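Local coordinates for nicotinate-nucleotide pyrophosphorylase (Ehrlichia chaffeensis, PDB 3L0G), which probably catalyses the conversion of quinolinate to nicotinate mononucleotide, a phosphoribosyl transfer with decarboxylation that feeds NAD(+) biosynthesis, at residues I24-I29 and D161-C166; E75-N78 and H83-Y86; I115-V118 and I123-A126; V137-G142 and V260-V265. One frame throughout, in Å; residues are numbered along the deposited sequence. Where two conformers were deposited one is given.

How the contacts relate
Contacts 1, 2 and 3 form a connected group and contact 4 stands apart. Contact 1 joins segments 132 residues apart at their closest ends, and contacts 2 and 3 lie within the loop it closes; Ser27 of contact 1 reaches Glu75 of contact 2, and Asp161 reaches His125 of contact 3. Contacts 2 and 3, with centres about 14 Å apart, meet where Ile115 packs against Val76 and Phe77. Helix 116-139 runs through contact 3 at its start and contact 4 at its end, so one long helix spans from the N-terminal sheet region to the parallel-stranded C-terminal domain. The centres of contacts 2 and 4 are about 38 Å apart, on opposite sides of the chain's centre.

Contact 1 of 4, residues I24-I29 and D161-C166; sequences ISFSEI and DKYSVC
Phe26 drives the edge of its ring at the face of Tyr163 in a T-shaped pair, with ring centroids 5.4 Å apart and planes at 70°. The leading atom is Phe26 CZ, which sits over the tyrosine ring nearer its rim than its middle and lies 3.9 Å from Tyr163 CD2. With CG anti to the backbone N (chi1 166°), Tyr163 carries its ring out from helix 158-167 to receive this edge. Phe26, at the N-cap position of helix 27-38, is buried: Ile72 of helix 70-79 and Leu160, about one turn before the tyrosine, also pack on it. This is the close-packed half of the contact.

The other half is more open: Ile24, in the extended chain ahead of the helix, is partly exposed and reaches Tyr163 through its terminal methyl, CD1 lying 3.8 Å from Tyr163 CB and oblique to the ring. Ser25, Ser27 and Glu28 face neighbouring subunits, Glu28 forming a salt bridge with Lys35 of the third subunit, while Ile29 still touches Leu160.

The phenol oxygen of Tyr163 is hydrogen-bonded to Asp92, so the ring is held at its polar end as well as by the phenylalanine. Between the two segments themselves the chemistry is wholly apolar and aromatic, which implies that shape and ring orientation, rather than directed polar bonds, set how the N-terminal chain meets helix 158-167.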
loop_
_atom_site.group_PDB
_atom_site.type_symbol
_atom_site.label_atom_id
_atom_site.label_comp_id
_atom_site.label_asym_id
_atom_site.label_seq_id
_atom_site.Cartn_x
_atom_site.Cartn_y
_atom_site.Cartn_z
ATOM N N ILE C 24 -0.671 13.322 -6.750
ATOM C CA ILE C 24 -0.962 12.564 -5.534
ATOM C C ILE C 24 -1.659 11.219 -5.867
ATOM O O ILE C 24 -2.487 11.179 -6.763
ATOM C CB ILE C 24 -1.850 13.430 -4.616
ATOM C CG1 ILE C 24 -2.056 12.763 -3.252
ATOM C CG2 ILE C 24 -3.196 13.802 -5.349
ATOM C CD1 ILE C 24 -2.469 13.754 -2.173
ATOM N N SER C 25 -1.304 10.134 -5.173
ATOM C CA SER C 25 -1.993 8.832 -5.355
ATOM C C SER C 25 -2.843 8.437 -4.153
ATOM O O SER C 25 -2.333 8.385 -3.034
ATOM C CB SER C 25 -0.998 7.703 -5.602
ATOM O OG SER C 25 -1.675 6.462 -5.794
ATOM N N PHE C 26 -4.119 8.116 -4.390
ATOM C CA PHE C 26 -4.996 7.635 -3.333
ATOM C C PHE C 26 -5.194 6.114 -3.398
ATOM O O PHE C 26 -6.033 5.559 -2.682
ATOM C CB PHE C 26 -6.354 8.360 -3.408
ATOM C CG PHE C 26 -6.255 9.867 -3.334
ATOM C CD1 PHE C 26 -5.803 10.483 -2.198
ATOM C CD2 PHE C 26 -6.643 10.654 -4.395
ATOM C CE1 PHE C 26 -5.751 11.861 -2.120
ATOM C CE2 PHE C 26 -6.569 12.014 -4.327
ATOM C CZ PHE C 26 -6.127 12.621 -3.180
ATOM N N SER C 27 -4.429 5.425 -4.249
ATOM C CA SER C 27 -4.710 3.999 -4.489
ATOM C C SER C 27 -4.570 3.143 -3.210
ATOM O O SER C 27 -5.368 2.229 -2.964
ATOM C CB SER C 27 -3.817 3.434 -5.604
ATOM O OG SER C 27 -4.028 4.120 -6.843
ATOM N N GLU C 28 -3.563 3.429 -2.400
ATOM C CA GLU C 28 -3.335 2.647 -1.183
ATOM C C GLU C 28 -4.483 2.843 -0.164
ATOM O O GLU C 28 -5.027 1.866 0.362
ATOM C CB GLU C 28 -1.977 2.990 -0.538
ATOM C CG GLU C 28 -1.697 2.156 0.703
ATOM C CD GLU C 28 -0.354 2.452 1.380
ATOM O OE1 GLU C 28 0.237 3.539 1.136
ATOM O OE2 GLU C 28 0.096 1.575 2.169
ATOM N N ILE C 29 -4.842 4.098 0.117
ATOM C CA ILE C 29 -5.925 4.359 1.091
ATOM C C ILE C 29 -7.269 3.850 0.563
ATOM O O ILE C 29 -8.081 3.331 1.323
ATOM C CB ILE C 29 -6.001 5.845 1.550
ATOM C CG1 ILE C 29 -6.494 6.799 0.430
ATOM C CG2 ILE C 29 -4.666 6.271 2.137
ATOM C CD1 ILE C 29 -6.795 8.255 1.000
ATOM N N ASP C 161 -5.621 14.549 3.861
ATOM C CA ASP C 161 -6.037 15.681 4.717
ATOM C C ASP C 161 -5.329 16.954 4.276
ATOM O O ASP C 161 -5.969 18.003 4.064
ATOM C CB ASP C 161 -5.817 15.373 6.204
ATOM C CG ASP C 161 -6.863 14.380 6.777
ATOM O OD1 ASP C 161 -7.685 13.807 6.006
ATOM O OD2 ASP C 161 -6.842 14.153 8.012
ATOM N N LYS C 162 -4.020 16.851 4.050
ATOM C CA LYS C 162 -3.269 18.001 3.576
ATOM C C LYS C 162 -3.721 18.413 2.170
ATOM O O LYS C 162 -3.805 19.582 1.905
ATOM C CB LYS C 162 -1.754 17.783 3.641
ATOM C CG LYS C 162 -1.196 17.948 5.065
ATOM C CD LYS C 162 0.248 17.604 5.136
ATOM C CE LYS C 162 0.847 18.003 6.473
ATOM N NZ LYS C 162 0.946 19.464 6.575
ATOM N N TYR C 163 -4.015 17.455 1.295
ATOM C CA TYR C 163 -4.579 17.755 -0.020
ATOM C C TYR C 163 -5.907 18.547 0.073
ATOM O O TYR C 163 -6.172 19.461 -0.709
ATOM C CB TYR C 163 -4.828 16.430 -0.777
ATOM C CG TYR C 163 -5.702 16.560 -2.015
ATOM C CD1 TYR C 163 -5.182 17.021 -3.228
ATOM C CD2 TYR C 163 -7.033 16.203 -1.992
ATOM C CE1 TYR C 163 -6.000 17.141 -4.374
ATOM C CE2 TYR C 163 -7.850 16.320 -3.143
ATOM C CZ TYR C 163 -7.333 16.787 -4.311
ATOM O OH TYR C 163 -8.172 16.894 -5.416
ATOM N N SER C 164 -6.744 18.168 1.033
ATOM C CA SER C 164 -8.076 18.753 1.143
ATOM C C SER C 164 -7.990 20.186 1.705
ATOM O O SER C 164 -8.780 21.078 1.313
ATOM C CB SER C 164 -8.972 17.864 2.006
ATOM O OG SER C 164 -9.100 16.531 1.516
ATOM N N VAL C 165 -7.019 20.423 2.595
ATOM C CA VAL C 165 -6.694 21.791 3.043
ATOM C C VAL C 165 -6.254 22.684 1.864
ATOM O O VAL C 165 -6.727 23.808 1.734
ATOM C CB VAL C 165 -5.625 21.800 4.161
ATOM C CG1 VAL C 165 -5.082 23.238 4.384
ATOM C CG2 VAL C 165 -6.223 21.210 5.459
ATOM N N CYS C 166 -5.391 22.173 0.985
ATOM C CA CYS C 166 -5.035 22.884 -0.238
ATOM C C CYS C 166 -6.238 23.102 -1.178
ATOM O O CYS C 166 -6.414 24.196 -1.686
ATOM C CB CYS C 166 -3.825 22.225 -0.948
ATOM S SG CYS C 166 -2.278 22.313 0.144
#

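Contact 2 of 4, residues E75-N78 and H83-Y86; sequences EVFN and HVKY
Phe77 leaves helix 70-79 toward strand 84-88 and makes contacts from its first side-chain carbon onward. CB lies against the Tyr86 ring, 3.6 Å from Tyr86 CE2. At the next step, CG sits 3.9 Å from Val84 CG1, a methyl that stands over one face of the phenylalanine ring in a CH-pi contact; CD1 shares this methyl. On the other branch CD2 turns to the tyrosine and comes 3.7 Å from Tyr86 CG, above one face of that ring and offset toward its rim. The two rings meet obliquely, planes at 59°. Phe57, Val103 and Ile119 also pack on this side chain.

A short connection links helix 70-79 to strand 84-88, an outermost strand, within this chain, of the four-stranded antiparallel sheet, so that the helix packs on one face of the sheet that this strand borders. Lys85 points away from the helix, as alternation along a strand requires.

At the exposed margin, Asn78 ND2 donates to Tyr86 OH over 2.8 Å, a bent bond (132°) whose acceptor is tilted out of the amide plane. With CG of Tyr86 between its backbone N and carbonyl carbon (chi1 71°), the ring reaches across to the last turn of the helix, where its hydroxyl meets Asn78. Water 1 donates to both Phe77 O and Val84 O, bridging the two backbones.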
loop_
_atom_site.group_PDB
_atom_site.type_symbol
_atom_site.label_atom_id
_atom_site.label_comp_id
_atom_site.label_asym_id
_atom_site.label_seq_id
_atom_site.Cartn_x
_atom_site.Cartn_y
_atom_site.Cartn_z
ATOM N N GLU C 75 -11.613 6.959 -9.134
ATOM C CA GLU C 75 -10.763 5.766 -9.164
ATOM C C GLU C 75 -11.569 4.517 -8.800
ATOM O O GLU C 75 -11.441 3.477 -9.447
ATOM C CB GLU C 75 -9.553 5.915 -8.237
ATOM C CG GLU C 75 -8.514 4.860 -8.543
ATOM C CD GLU C 75 -7.205 5.073 -7.836
ATOM O OE1 GLU C 75 -6.720 6.220 -7.805
ATOM O OE2 GLU C 75 -6.650 4.070 -7.346
ATOM N N VAL C 76 -12.397 4.623 -7.770
ATOM C CA VAL C 76 -13.281 3.521 -7.389
ATOM C C VAL C 76 -14.267 3.133 -8.514
ATOM O O VAL C 76 -14.418 1.936 -8.834
ATOM C CB VAL C 76 -14.065 3.821 -6.073
ATOM C CG1 VAL C 76 -14.942 2.631 -5.691
ATOM C CG2 VAL C 76 -13.118 4.164 -4.944
ATOM N N PHE C 77 -14.932 4.117 -9.121
ATOM C CA PHE C 77 -15.860 3.806 -10.212
ATOM C C PHE C 77 -15.120 3.149 -11.362
ATOM O O PHE C 77 -15.665 2.223 -11.983
ATOM C CB PHE C 77 -16.664 5.018 -10.726
ATOM C CG PHE C 77 -17.823 5.462 -9.815
ATOM C CD1 PHE C 77 -18.314 4.664 -8.788
ATOM C CD2 PHE C 77 -18.416 6.678 -10.021
ATOM C CE1 PHE C 77 -19.359 5.095 -7.976
ATOM C CE2 PHE C 77 -19.484 7.124 -9.208
ATOM C CZ PHE C 77 -19.947 6.326 -8.190
ATOM N N ASN C 78 -13.884 3.602 -11.623
ATOM C CA ASN C 78 -13.070 3.096 -12.737
ATOM C C ASN C 78 -12.561 1.664 -12.562
ATOM O O ASN C 78 -12.190 1.038 -13.531
ATOM C CB ASN C 78 -11.880 4.030 -13.047
ATOM C CG ASN C 78 -12.320 5.357 -13.641
ATOM O OD1 ASN C 78 -11.554 6.344 -13.690
ATOM N ND2 ASN C 78 -13.561 5.404 -14.062
ATOM N N HIS C 83 -19.347 -1.984 -15.648
ATOM C CA HIS C 83 -20.601 -2.045 -14.915
ATOM C C HIS C 83 -21.065 -0.717 -14.313
ATOM O O HIS C 83 -22.125 -0.680 -13.661
ATOM C CB HIS C 83 -20.466 -3.070 -13.794
ATOM C CG HIS C 83 -20.004 -4.419 -14.259
ATOM N ND1 HIS C 83 -20.697 -5.169 -15.189
ATOM C CD2 HIS C 83 -18.924 -5.157 -13.911
ATOM C CE1 HIS C 83 -20.052 -6.303 -15.405
ATOM N NE2 HIS C 83 -18.974 -6.320 -14.638
ATOM N N VAL C 84 -20.265 0.339 -14.478
ATOM C CA VAL C 84 -20.603 1.680 -13.962
ATOM C C VAL C 84 -20.265 2.721 -15.029
ATOM O O VAL C 84 -19.120 2.810 -15.465
ATOM C CB VAL C 84 -19.859 1.996 -12.631
ATOM C CG1 VAL C 84 -20.127 3.439 -12.164
ATOM C CG2 VAL C 84 -20.293 1.005 -11.523
ATOM N N LYS C 85 -21.269 3.462 -15.480
ATOM C CA LYS C 85 -21.075 4.549 -16.436
ATOM C C LYS C 85 -21.462 5.833 -15.714
ATOM O O LYS C 85 -22.532 5.928 -15.126
ATOM C CB LYS C 85 -21.927 4.332 -17.695
ATOM N N TYR C 86 -20.590 6.819 -15.711
ATOM C CA TYR C 86 -20.821 7.983 -14.871
ATOM C C TYR C 86 -20.298 9.245 -15.554
ATOM O O TYR C 86 -19.454 9.171 -16.445
ATOM C CB TYR C 86 -20.166 7.797 -13.489
ATOM C CG TYR C 86 -18.637 7.868 -13.509
ATOM C CD1 TYR C 86 -17.964 9.049 -13.209
ATOM C CD2 TYR C 86 -17.879 6.749 -13.817
ATOM C CE1 TYR C 86 -16.570 9.108 -13.243
ATOM C CE2 TYR C 86 -16.496 6.786 -13.838
ATOM C CZ TYR C 86 -15.833 7.955 -13.562
ATOM O OH TYR C 86 -14.435 7.986 -13.604
HETATM O O HOH W 1 -16.798 3.287 -14.506
#

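Contact 3 of 4, residues I115-V118 and I123-A126; sequences IERV and IQHA
Two bends, at chi2 (40°) and chi3 (53°), turn the side chain of Arg117 forward along its own helix, so that a residue whose CB points away from the 123-126 turn nevertheless brings its guanidinium to Gln124. The glutamine needs no such bend: its CB already points toward Arg117, and the chain beyond CG is extended. The meeting point is Arg117 NH1, 3.0 Å from the atom modelled as Gln124 NE2, which lies at the edge of the guanidinium and near its plane, while the amide plane is turned 54° from it. The glutamine amide is probably flipped in the model; turned over, it would place its oxygen beside NH1, and a hydrogen bond would then be possible. NH1 also has a definite partner, Asn121 OD1, lying between the two residues in sequence, so the guanidinium is held along one flank of the helix.

Both residues belong to helix 116-139, and their contact spans about two turns at its partly exposed surface. Gln124 packs on Ile290 of strand 290-294, an outermost strand of the antiparallel sheet within this chain, whereas Val118 of the same helix packs on helix 27-38. Arg117 also lies against Arg151 of the third subunit.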
loop_
_atom_site.group_PDB
_atom_site.type_symbol
_atom_site.label_atom_id
_atom_site.label_comp_id
_atom_site.label_asym_id
_atom_site.label_seq_id
_atom_site.Cartn_x
_atom_site.Cartn_y
_atom_site.Cartn_z
ATOM N N ILE C 115 -19.803 -0.439 -2.823
ATOM C CA ILE C 115 -18.787 0.619 -2.722
ATOM C C ILE C 115 -19.377 1.942 -2.262
ATOM O O ILE C 115 -18.640 2.914 -2.038
ATOM C CB ILE C 115 -18.000 0.805 -4.077
ATOM C CG1 ILE C 115 -18.955 1.177 -5.225
ATOM C CG2 ILE C 115 -17.152 -0.467 -4.425
ATOM C CD1 ILE C 115 -18.293 1.479 -6.538
ATOM N N GLU C 116 -20.700 1.996 -2.115
ATOM C CA GLU C 116 -21.374 3.220 -1.672
ATOM C C GLU C 116 -20.752 3.864 -0.438
ATOM O O GLU C 116 -20.413 5.058 -0.450
ATOM C CB GLU C 116 -22.841 2.932 -1.342
ATOM C CG GLU C 116 -23.596 4.122 -0.877
ATOM C CD GLU C 116 -25.065 3.818 -0.600
ATOM O OE1 GLU C 116 -25.673 3.024 -1.349
ATOM O OE2 GLU C 116 -25.577 4.376 0.389
ATOM N N ARG C 117 -20.644 3.105 0.637
ATOM C CA ARG C 117 -20.258 3.693 1.897
ATOM C C ARG C 117 -18.781 4.138 1.838
ATOM O O ARG C 117 -18.433 5.224 2.306
ATOM C CB ARG C 117 -20.557 2.725 3.038
ATOM C CG ARG C 117 -20.183 3.167 4.430
ATOM C CD ARG C 117 -20.451 4.638 4.735
ATOM N NE ARG C 117 -21.795 5.012 4.439
ATOM C CZ ARG C 117 -22.209 6.260 4.302
ATOM N NH1 ARG C 117 -21.402 7.295 4.472
ATOM N NH2 ARG C 117 -23.460 6.469 4.006
ATOM N N VAL C 118 -17.927 3.337 1.212
ATOM C CA VAL C 118 -16.512 3.734 1.010
ATOM C C VAL C 118 -16.379 5.093 0.295
ATOM O O VAL C 118 -15.725 6.010 0.780
ATOM C CB VAL C 118 -15.694 2.579 0.322
ATOM C CG1 VAL C 118 -14.361 3.072 -0.314
ATOM C CG2 VAL C 118 -15.412 1.478 1.356
ATOM N N ILE C 123 -15.596 11.233 0.426
ATOM C CA ILE C 123 -15.918 12.580 -0.054
ATOM C C ILE C 123 -16.501 13.435 1.059
ATOM O O ILE C 123 -16.268 14.637 1.113
ATOM C CB ILE C 123 -16.816 12.581 -1.305
ATOM C CG1 ILE C 123 -18.198 11.999 -1.017
ATOM C CG2 ILE C 123 -16.107 11.840 -2.447
ATOM C CD1 ILE C 123 -19.064 11.917 -2.234
ATOM N N GLN C 124 -17.228 12.806 1.979
ATOM C CA GLN C 124 -17.737 13.517 3.138
ATOM C C GLN C 124 -16.580 14.008 4.056
ATOM O O GLN C 124 -16.640 15.108 4.600
ATOM C CB GLN C 124 -18.705 12.625 3.933
ATOM C CG GLN C 124 -20.023 12.295 3.228
ATOM C CD GLN C 124 -20.977 11.513 4.157
ATOM O OE1 GLN C 124 -21.825 12.088 4.810
ATOM N NE2 GLN C 124 -20.787 10.245 4.251
ATOM N N HIS C 125 -15.561 13.174 4.253
ATOM C CA HIS C 125 -14.364 13.570 5.009
ATOM C C HIS C 125 -13.589 14.665 4.273
ATOM O O HIS C 125 -13.339 15.767 4.833
ATOM C CB HIS C 125 -13.487 12.347 5.168
ATOM C CG HIS C 125 -12.201 12.574 5.905
ATOM N ND1 HIS C 125 -12.023 12.176 7.210
ATOM C CD2 HIS C 125 -11.015 13.093 5.500
ATOM C CE1 HIS C 125 -10.779 12.458 7.580
ATOM N NE2 HIS C 125 -10.157 13.027 6.565
ATOM N N ALA C 126 -13.221 14.384 3.015
ATOM C CA ALA C 126 -12.414 15.324 2.237
ATOM C C ALA C 126 -13.146 16.654 2.096
ATOM O O ALA C 126 -12.535 17.698 2.251
ATOM C CB ALA C 126 -12.015 14.749 0.848
#

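Contact 4 of 4, residues V137-G142 and V260-V265; sequences VDEVSG and VNIRNV
Where helix 116-139 ends and the chain turns toward strand 146-148, an outermost strand, within this chain, of the parallel C-terminal sheet, it packs against the first turn of helix 262-269. Val140 and Val265 form the buried part: Val140 CG1 and Val265 CG2 are 3.8 Å apart, the two branched side chains crossing at about a right angle. With Val265 CG2 anti to the backbone N and directed at Val140, the other methyl, CG1, is left to meet the neighbouring residue, lying 3.7 Å from Glu139 CG.

Glu139 works along its length. Its aliphatic portion packs on the helix start, CB lying 4.0 Å from Ile262 CD1, while a bend at chi2 (58°) lifts the carboxylate clear of the apolar floor. There water 2 donates to Glu139 OE2 (2.6 Å) and to Ile262 O (2.8 Å), so the acid is coupled to the backbone of the opposite segment through solvent rather than directly. The glutamate thus presents carbon to the hydrophobic side chains and oxygen to the water.

Arg266, just beyond Val265, donates through NH2 to the carbonyl oxygens of Glu139 and Ser141, a second tie between the helix and the turn. Deeper in, Val140 packs on Ile147 of strand 146-148 and Val265 on Ile276 of strand 275-277. The contact therefore lies over two adjacent parallel strands, with the C-terminal end of helix 116-139 beside the N-terminal start of helix 262-269.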
loop_
_atom_site.group_PDB
_atom_site.type_symbol
_atom_site.label_atom_id
_atom_site.label_comp_id
_atom_site.label_asym_id
_atom_site.label_seq_id
_atom_site.Cartn_x
_atom_site.Cartn_y
_atom_site.Cartn_z
ATOM N N VAL C 137 -9.996 30.543 5.425
ATOM C CA VAL C 137 -9.387 31.339 4.354
ATOM C C VAL C 137 -10.210 32.617 4.053
ATOM O O VAL C 137 -9.673 33.711 3.989
ATOM C CB VAL C 137 -9.173 30.450 3.101
ATOM C CG1 VAL C 137 -8.627 31.251 1.914
ATOM C CG2 VAL C 137 -8.229 29.287 3.457
ATOM N N ASP C 138 -11.514 32.478 3.879
ATOM C CA ASP C 138 -12.370 33.640 3.611
ATOM C C ASP C 138 -12.335 34.722 4.683
ATOM O O ASP C 138 -12.413 35.877 4.385
ATOM C CB ASP C 138 -13.821 33.180 3.372
ATOM C CG ASP C 138 -13.991 32.520 2.016
ATOM O OD1 ASP C 138 -13.088 32.635 1.159
ATOM O OD2 ASP C 138 -15.020 31.896 1.782
ATOM N N GLU C 139 -12.195 34.317 5.927
ATOM C CA GLU C 139 -12.292 35.186 7.064
ATOM C C GLU C 139 -11.010 35.964 7.279
ATOM O O GLU C 139 -11.033 36.993 7.961
ATOM C CB GLU C 139 -12.674 34.333 8.294
ATOM C CG GLU C 139 -12.813 35.027 9.632
ATOM C CD GLU C 139 -13.842 36.137 9.626
ATOM O OE1 GLU C 139 -14.714 36.190 8.724
ATOM O OE2 GLU C 139 -13.749 36.957 10.533
ATOM N N VAL C 140 -9.894 35.494 6.707
ATOM C CA VAL C 140 -8.652 36.262 6.727
ATOM C C VAL C 140 -8.416 37.002 5.393
ATOM O O VAL C 140 -7.333 37.556 5.181
ATOM C CB VAL C 140 -7.419 35.377 7.151
ATOM C CG1 VAL C 140 -7.741 34.596 8.437
ATOM C CG2 VAL C 140 -6.995 34.396 6.047
ATOM N N SER C 141 -9.424 37.050 4.513
ATOM C CA SER C 141 -9.283 37.735 3.228
ATOM C C SER C 141 -8.868 39.197 3.386
ATOM O O SER C 141 -9.296 39.873 4.315
ATOM C CB SER C 141 -10.591 37.699 2.440
ATOM O OG SER C 141 -10.403 38.285 1.163
ATOM N N GLY C 142 -8.055 39.686 2.457
ATOM C CA GLY C 142 -7.544 41.058 2.515
ATOM C C GLY C 142 -6.457 41.277 3.553
ATOM O O GLY C 142 -6.117 42.430 3.849
ATOM N N VAL C 260 -7.310 28.003 16.542
ATOM C CA VAL C 260 -8.014 29.273 16.558
ATOM C C VAL C 260 -9.500 29.057 16.276
ATOM O O VAL C 260 -9.847 28.290 15.399
ATOM C CB VAL C 260 -7.450 30.189 15.428
ATOM C CG1 VAL C 260 -7.766 31.687 15.710
ATOM C CG2 VAL C 260 -5.990 29.972 15.265
ATOM N N ASN C 261 -10.369 29.738 17.006
ATOM C CA ASN C 261 -11.808 29.822 16.692
ATOM C C ASN C 261 -12.019 30.631 15.395
ATOM O O ASN C 261 -11.281 31.576 15.132
ATOM C CB ASN C 261 -12.525 30.529 17.865
ATOM C CG ASN C 261 -14.044 30.311 17.874
ATOM O OD1 ASN C 261 -14.581 29.708 18.806
ATOM N ND2 ASN C 261 -14.741 30.818 16.861
ATOM N N ILE C 262 -13.038 30.307 14.603
ATOM C CA ILE C 262 -13.367 31.131 13.426
ATOM C C ILE C 262 -13.599 32.616 13.772
ATOM O O ILE C 262 -13.323 33.511 12.967
ATOM C CB ILE C 262 -14.603 30.587 12.661
ATOM C CG1 ILE C 262 -14.755 31.257 11.295
ATOM C CG2 ILE C 262 -15.894 30.777 13.470
ATOM C CD1 ILE C 262 -13.564 31.075 10.397
ATOM N N ARG C 263 -14.117 32.876 14.967
ATOM C CA ARG C 263 -14.478 34.240 15.364
ATOM C C ARG C 263 -13.278 35.003 15.915
ATOM O O ARG C 263 -13.414 36.176 16.236
ATOM C CB ARG C 263 -15.624 34.242 16.395
ATOM N N ASN C 264 -12.115 34.353 16.040
ATOM C CA ASN C 264 -10.928 35.064 16.480
ATOM C C ASN C 264 -9.721 34.997 15.519
ATOM O O ASN C 264 -8.675 35.593 15.787
ATOM C CB ASN C 264 -10.643 34.694 17.957
ATOM C CG ASN C 264 -9.309 34.047 18.182
ATOM O OD1 ASN C 264 -9.133 32.827 17.986
ATOM N ND2 ASN C 264 -8.354 34.846 18.679
ATOM N N VAL C 265 -9.876 34.321 14.373
ATOM C CA VAL C 265 -8.763 34.168 13.421
ATOM C C VAL C 265 -8.460 35.475 12.680
ATOM O O VAL C 265 -7.283 35.801 12.476
ATOM C CB VAL C 265 -8.978 32.994 12.421
ATOM C CG1 VAL C 265 -10.117 33.263 11.450
ATOM C CG2 VAL C 265 -7.715 32.710 11.681
HETATM O O HOH W 2 -12.417 36.129 12.574
#